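Alpha-L-rhamnosidase (Aspergillus terreus, PDB 6GSZ) probably hydrolyses terminal non-reducing alpha-L-rhamnose residues in alpha-L-rhamnosides. Local coordinates at residues Leu606-Asp611 / Leu663-Phe668; Glu672-Ala677 / Ser707-Ser712. All coordinates share one frame; numbering follows the deposited sequence. Where two conformers were deposited one is given.

Interaction 1. Residues Leu606-Asp611 / Leu663-Phe668. With CA (calcium ion), chain Q; NAG (2-acetamido-2-deoxy-beta-D-glucopyranose), chain C; MAN (alpha-D-mannopyranose), chain B.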
# COMPACT_ATOMS: atom_id res chain seq x y z
N LEU A 606 -9.23 -6.57 -22.24
CA LEU A 606 -8.17 -6.71 -23.25
C LEU A 606 -8.09 -5.42 -24.09
O LEU A 606 -6.99 -4.93 -24.34
CB LEU A 606 -8.44 -7.95 -24.12
CG LEU A 606 -7.73 -7.99 -25.47
CD1 LEU A 606 -6.23 -8.00 -25.31
CD2 LEU A 606 -8.20 -9.16 -26.31
N LEU A 607 -9.24 -4.92 -24.53
CA LEU A 607 -9.25 -3.67 -25.28
C LEU A 607 -8.67 -2.53 -24.41
O LEU A 607 -7.88 -1.74 -24.88
CB LEU A 607 -10.68 -3.36 -25.72
CG LEU A 607 -11.11 -3.87 -27.09
CD1 LEU A 607 -10.32 -3.22 -28.18
CD2 LEU A 607 -11.01 -5.34 -27.25
N HIS A 608 -9.10 -2.48 -23.14
CA HIS A 608 -8.62 -1.43 -22.23
C HIS A 608 -7.08 -1.52 -22.08
O HIS A 608 -6.37 -0.49 -22.08
CB HIS A 608 -9.36 -1.50 -20.89
CG HIS A 608 -8.90 -0.50 -19.92
ND1 HIS A 608 -8.92 0.85 -20.18
CD2 HIS A 608 -8.49 -0.66 -18.65
CE1 HIS A 608 -8.50 1.49 -19.10
NE2 HIS A 608 -8.25 0.56 -18.13
N SER A 609 -6.54 -2.73 -21.86
CA SER A 609 -5.09 -2.85 -21.77
C SER A 609 -4.37 -2.43 -23.06
O SER A 609 -3.26 -1.88 -23.01
CB SER A 609 -4.72 -4.26 -21.38
OG SER A 609 -4.75 -4.41 -19.96
N THR A 610 -4.98 -2.77 -24.21
CA THR A 610 -4.37 -2.41 -25.48
C THR A 610 -4.33 -0.88 -25.64
O THR A 610 -3.31 -0.33 -26.12
CB THR A 610 -5.10 -3.10 -26.65
OG1 THR A 610 -5.15 -4.51 -26.38
CG2 THR A 610 -4.43 -2.83 -27.99
N ASP A 611 -5.41 -0.23 -25.19
CA ASP A 611 -5.53 1.23 -25.24
C ASP A 611 -4.48 1.87 -24.30
O ASP A 611 -3.70 2.77 -24.68
CB ASP A 611 -6.93 1.61 -24.80
CG ASP A 611 -7.31 3.06 -24.99
OD1 ASP A 611 -6.88 3.65 -25.98
OD2 ASP A 611 -8.11 3.54 -24.16
N LEU A 663 -19.09 1.26 -22.14
CA LEU A 663 -19.25 2.70 -22.03
C LEU A 663 -17.93 3.36 -21.60
O LEU A 663 -17.48 4.32 -22.22
CB LEU A 663 -20.37 3.03 -21.06
CG LEU A 663 -21.78 2.77 -21.60
CD1 LEU A 663 -22.81 2.89 -20.48
CD2 LEU A 663 -22.11 3.72 -22.73
N TYR A 664 -17.29 2.85 -20.56
CA TYR A 664 -16.08 3.51 -20.07
C TYR A 664 -14.92 3.33 -21.06
O TYR A 664 -14.05 4.22 -21.21
CB TYR A 664 -15.67 2.95 -18.70
CG TYR A 664 -14.71 3.84 -17.99
CD1 TYR A 664 -15.11 5.06 -17.48
CD2 TYR A 664 -13.37 3.50 -17.89
CE1 TYR A 664 -14.21 5.92 -16.88
CE2 TYR A 664 -12.45 4.35 -17.29
CZ TYR A 664 -12.89 5.56 -16.76
OH TYR A 664 -12.04 6.44 -16.19
N PHE A 665 -14.87 2.15 -21.71
CA PHE A 665 -13.79 1.80 -22.62
C PHE A 665 -14.05 2.26 -24.07
O PHE A 665 -13.22 2.03 -24.95
CB PHE A 665 -13.49 0.30 -22.55
CG PHE A 665 -13.03 -0.24 -21.21
CD1 PHE A 665 -12.43 0.55 -20.24
CD2 PHE A 665 -13.24 -1.57 -20.93
CE1 PHE A 665 -12.01 0.01 -19.03
CE2 PHE A 665 -12.86 -2.12 -19.71
CZ PHE A 665 -12.25 -1.32 -18.77
N ASP A 666 -15.21 2.89 -24.30
CA ASP A 666 -15.57 3.53 -25.60
C ASP A 666 -15.59 2.48 -26.73
O ASP A 666 -14.95 2.63 -27.78
CB ASP A 666 -14.64 4.71 -25.92
CG ASP A 666 -14.75 5.87 -24.96
OD1 ASP A 666 -15.88 6.32 -24.69
OD2 ASP A 666 -13.69 6.36 -24.53
N LEU A 667 -16.36 1.41 -26.52
CA LEU A 667 -16.37 0.26 -27.44
C LEU A 667 -17.62 0.19 -28.33
O LEU A 667 -17.72 -0.71 -29.13
CB LEU A 667 -16.26 -1.04 -26.62
CG LEU A 667 -14.99 -1.14 -25.77
CD1 LEU A 667 -14.92 -2.47 -25.04
CD2 LEU A 667 -13.75 -0.95 -26.62
N PHE A 668 -18.55 1.16 -28.21
CA PHE A 668 -19.74 1.18 -29.09
C PHE A 668 -19.32 1.74 -30.44
O PHE A 668 -18.36 2.51 -30.53
CB PHE A 668 -20.88 2.00 -28.47
CG PHE A 668 -21.56 1.29 -27.33
CD1 PHE A 668 -22.58 0.39 -27.56
CD2 PHE A 668 -21.12 1.47 -26.03
CE1 PHE A 668 -23.15 -0.33 -26.52
CE2 PHE A 668 -21.71 0.76 -24.99
CZ PHE A 668 -22.74 -0.10 -25.23
CA CA Q . -13.35 3.26 -29.35
C1 NAG C . -5.65 6.97 -24.62
C2 NAG C . -6.80 7.11 -23.64
C3 NAG C . -8.10 7.46 -24.39
C4 NAG C . -7.86 8.65 -25.30
C5 NAG C . -6.64 8.42 -26.18
C6 NAG C . -6.31 9.62 -27.06
C7 NAG C . -6.93 5.86 -21.55
C8 NAG C . -7.11 4.49 -20.96
N2 NAG C . -6.95 5.91 -22.88
O3 NAG C . -9.11 7.76 -23.43
O4 NAG C . -9.03 8.75 -26.15
O5 NAG C . -5.51 8.16 -25.34
O6 NAG C . -6.03 10.80 -26.27
O7 NAG C . -6.74 6.84 -20.87
C1 MAN B . -14.15 7.73 -29.92
C2 MAN B . -13.53 6.33 -30.18
C3 MAN B . -14.55 5.59 -31.10
C4 MAN B . -16.00 5.66 -30.57
C5 MAN B . -16.41 7.11 -30.28
C6 MAN B . -17.85 7.26 -29.77
O2 MAN B . -13.09 5.58 -28.97
O3 MAN B . -14.10 4.23 -31.33
O4 MAN B . -16.97 5.17 -31.51
O5 MAN B . -15.47 7.64 -29.35
O6 MAN B . -18.13 6.34 -28.70
O HOH W 1 -12.13 3.21 -27.37
O HOH W 2 -15.59 2.14 -30.48
O HOH W 3 -11.18 4.17 -30.06
O HOH W 4 -12.36 1.68 -30.22
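Phe665 lays its ring against His608 in an offset stack, with the centroids 4.2 Å apart and the planes only 11° from parallel. The overlap is partial: Phe665 CE1 sits over the rim of the imidazole, 3.3 Å from His608 CG. The centre of the phenyl face is taken instead by the methylene, since His608 CB lies 3.5 Å from the Phe665 centroid and just 8° off the ring normal, a CH-pi contact. His608 can present CB and imidazole to one face together because its CG stands anti to the backbone N (chi1 179°). Tyr605 meets the Phe665 ring edge-to-face.

Asp666, with positive phi, leaves helix 656-664 in a Schellman motif, making two bonds back into the last turn. This is the catalytic (alpha/alpha)6 domain shared by the six-hairpin glycosidases, and the contact packs the C-terminal end of that helix against the middle of helix 598-619. The carbonyl O of Asp666 binds a calcium ion at 2.3 Å. Mannose O2 and O3 and four waters also bind the metal, and one of those waters donates to Phe665 O, tying the backbone next to the stack into the second shell.

Leu667 returns to the apolar layer: its CD2 lies 4.0 Å from Leu607 CG, while His633, Leu636 and Thr637 of helix 623-644 also touch Leu607. Mannose O4 donates to Phe668 O at 3.2 Å, and a second calcium-bound water also donates to that oxygen. One turn beyond Leu607, the carboxylate of Asp611 holds an N-acetylglucosamine, whose N2 donates to Asp611 OD2 at 2.9 Å.

Interaction 2. Residues Glu672-Ala677 / Ser707-Ser712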
# COMPACT_ATOMS: atom_id res chain seq x y z
N GLU A 672 -23.91 7.81 -30.65
CA GLU A 672 -25.37 7.61 -30.45
C GLU A 672 -25.78 6.28 -29.70
O GLU A 672 -26.73 6.07 -28.84
CB GLU A 672 -26.07 7.82 -31.79
CG GLU A 672 -26.01 9.27 -32.29
CD GLU A 672 -24.68 9.78 -32.83
OE1 GLU A 672 -23.86 8.96 -33.34
OE2 GLU A 672 -24.46 11.03 -32.77
N GLN A 673 -25.08 5.24 -30.15
CA GLN A 673 -25.30 3.90 -29.54
C GLN A 673 -24.77 3.92 -28.10
O GLN A 673 -25.40 3.30 -27.25
CB GLN A 673 -24.66 2.79 -30.39
CG GLN A 673 -25.48 2.47 -31.63
CD GLN A 673 -25.33 1.03 -32.06
OE1 GLN A 673 -24.37 0.35 -31.70
NE2 GLN A 673 -26.28 0.57 -32.86
N ALA A 674 -23.65 4.63 -27.87
CA ALA A 674 -23.12 4.75 -26.52
C ALA A 674 -24.09 5.56 -25.65
O ALA A 674 -24.41 5.18 -24.54
CB ALA A 674 -21.76 5.40 -26.53
N GLN A 675 -24.62 6.68 -26.18
CA GLN A 675 -25.53 7.50 -25.38
C GLN A 675 -26.81 6.68 -25.04
O GLN A 675 -27.35 6.78 -23.94
CB GLN A 675 -25.90 8.80 -26.13
CG GLN A 675 -24.73 9.78 -26.28
CD GLN A 675 -24.89 10.89 -27.30
OE1 GLN A 675 -25.95 11.10 -27.91
NE2 GLN A 675 -23.80 11.62 -27.53
N SER A 676 -27.32 5.90 -26.00
CA SER A 676 -28.49 5.06 -25.77
C SER A 676 -28.19 4.05 -24.66
O SER A 676 -29.01 3.83 -23.79
CB SER A 676 -28.95 4.35 -27.04
OG SER A 676 -29.45 5.30 -27.96
N ALA A 677 -27.00 3.43 -24.74
CA ALA A 677 -26.57 2.44 -23.71
C ALA A 677 -26.49 3.09 -22.32
O ALA A 677 -26.90 2.49 -21.30
CB ALA A 677 -25.29 1.82 -24.17
N SER A 707 -20.81 9.44 -14.58
CA SER A 707 -20.44 10.85 -14.68
C SER A 707 -19.95 11.20 -16.09
O SER A 707 -20.24 12.28 -16.59
CB SER A 707 -19.40 11.21 -13.64
OG SER A 707 -19.96 11.10 -12.33
N LYS A 708 -19.24 10.30 -16.77
CA LYS A 708 -18.73 10.51 -18.13
C LYS A 708 -19.91 10.85 -19.07
O LYS A 708 -19.73 11.66 -20.00
CB LYS A 708 -18.01 9.24 -18.61
CG LYS A 708 -17.55 9.23 -20.06
CD LYS A 708 -16.76 7.98 -20.38
CE LYS A 708 -16.28 7.92 -21.82
NZ LYS A 708 -15.24 6.88 -21.98
N TYR A 709 -21.09 10.30 -18.78
CA TYR A 709 -22.31 10.47 -19.62
C TYR A 709 -23.32 11.42 -18.99
O TYR A 709 -24.51 11.46 -19.43
CB TYR A 709 -22.92 9.10 -19.92
CG TYR A 709 -22.20 8.55 -21.11
CD1 TYR A 709 -22.52 9.01 -22.38
CD2 TYR A 709 -21.11 7.73 -20.96
CE1 TYR A 709 -21.82 8.57 -23.49
CE2 TYR A 709 -20.39 7.30 -22.06
CZ TYR A 709 -20.76 7.71 -23.32
OH TYR A 709 -20.03 7.30 -24.38
N GLY A 710 -22.87 12.22 -18.02
CA GLY A 710 -23.71 13.28 -17.44
C GLY A 710 -24.75 12.77 -16.47
O GLY A 710 -25.74 13.47 -16.17
N GLU A 711 -24.52 11.56 -15.94
CA GLU A 711 -25.50 10.92 -15.08
C GLU A 711 -24.99 10.84 -13.63
O GLU A 711 -25.26 9.84 -12.94
CB GLU A 711 -25.84 9.54 -15.63
CG GLU A 711 -26.38 9.57 -17.05
CD GLU A 711 -27.80 10.06 -17.22
OE1 GLU A 711 -28.51 10.23 -16.19
OE2 GLU A 711 -28.21 10.23 -18.40
N SER A 712 -24.30 11.88 -13.16
CA SER A 712 -23.86 11.92 -11.77
C SER A 712 -25.03 11.80 -10.78
O SER A 712 -24.84 11.25 -9.71
CB SER A 712 -23.00 13.14 -11.45
OG SER A 712 -21.78 13.13 -12.17
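Ser707 OG is gripped by Ser712 OG at 2.7 Å and by the indole NE1 of Trp770, and these bonds brace the turn from which Tyr709 reaches across to Ala674. Either serine hydroxyl could be the donor in the first bond. It spans the two sides of the turn, linking the last helical residues of 699-708 to the start of helix 712-719.

Tyr709 makes every contact from the 707-712 side, against Ala674 and Gln675. Its OH comes within 3.4 Å of Ala674 CB, and the ring carbon CZ follows at 4.1 Å from the same methyl, so the phenol end abuts the helix instead of lying flat on it. The methyl approaches obliquely. Gln675 takes a different position, its CG lying near the ring plane at the edge, 4.2 Å from Tyr709 CE1. Tyr709 was deposited in two conformers, so these distances describe one of them.

The backbone of this turn is a Schellman motif: Gly710, with a positive phi of 76°, is its C-prime residue, Gly710 N bonds back to Ser707 O at 3.0 Å, and Glu711 N bonds to Leu706 O. Glu711 then stands at the N-cap of the next helix, making this a short turn that joins helix 699-708 to helix 712-719 in the (alpha/alpha)6 barrel. Tyr709 CG lies anti to its own carbonyl carbon (chi1 -85°), which sends the ring toward helix 671-687, where it also touches Ala678. Leu663 of helix 656-664 contacts the same side chain. Farther along, Glu711 OE2 forms a salt bridge with Lys679, a second tie between the turn and helix 671-687.

Overall arrangement
Both contacts lie in the six-hairpin catalytic domain, their centres 15 Å apart, and each seats a helix C-terminus and its Schellman turn on another helix. Interaction 1 is larger (205 Å² against 113 Å²) and lies deeper, three of its four touching residues being buried against one of three; it relies on aromatic stacking and leucine packing next to a calcium ion and glycan sugars. Interaction 2 consists of a single tyrosine brushing an alanine and a glutamine. They meet directly: Lys708 NZ forms a 2.8 Å salt bridge to Asp666 OD1, and Phe668 CZ packs 3.4 Å from Ala677 CB. Helices 656-664 and 671-687 are consecutive, so residues 663-668 lead straight toward interaction 2.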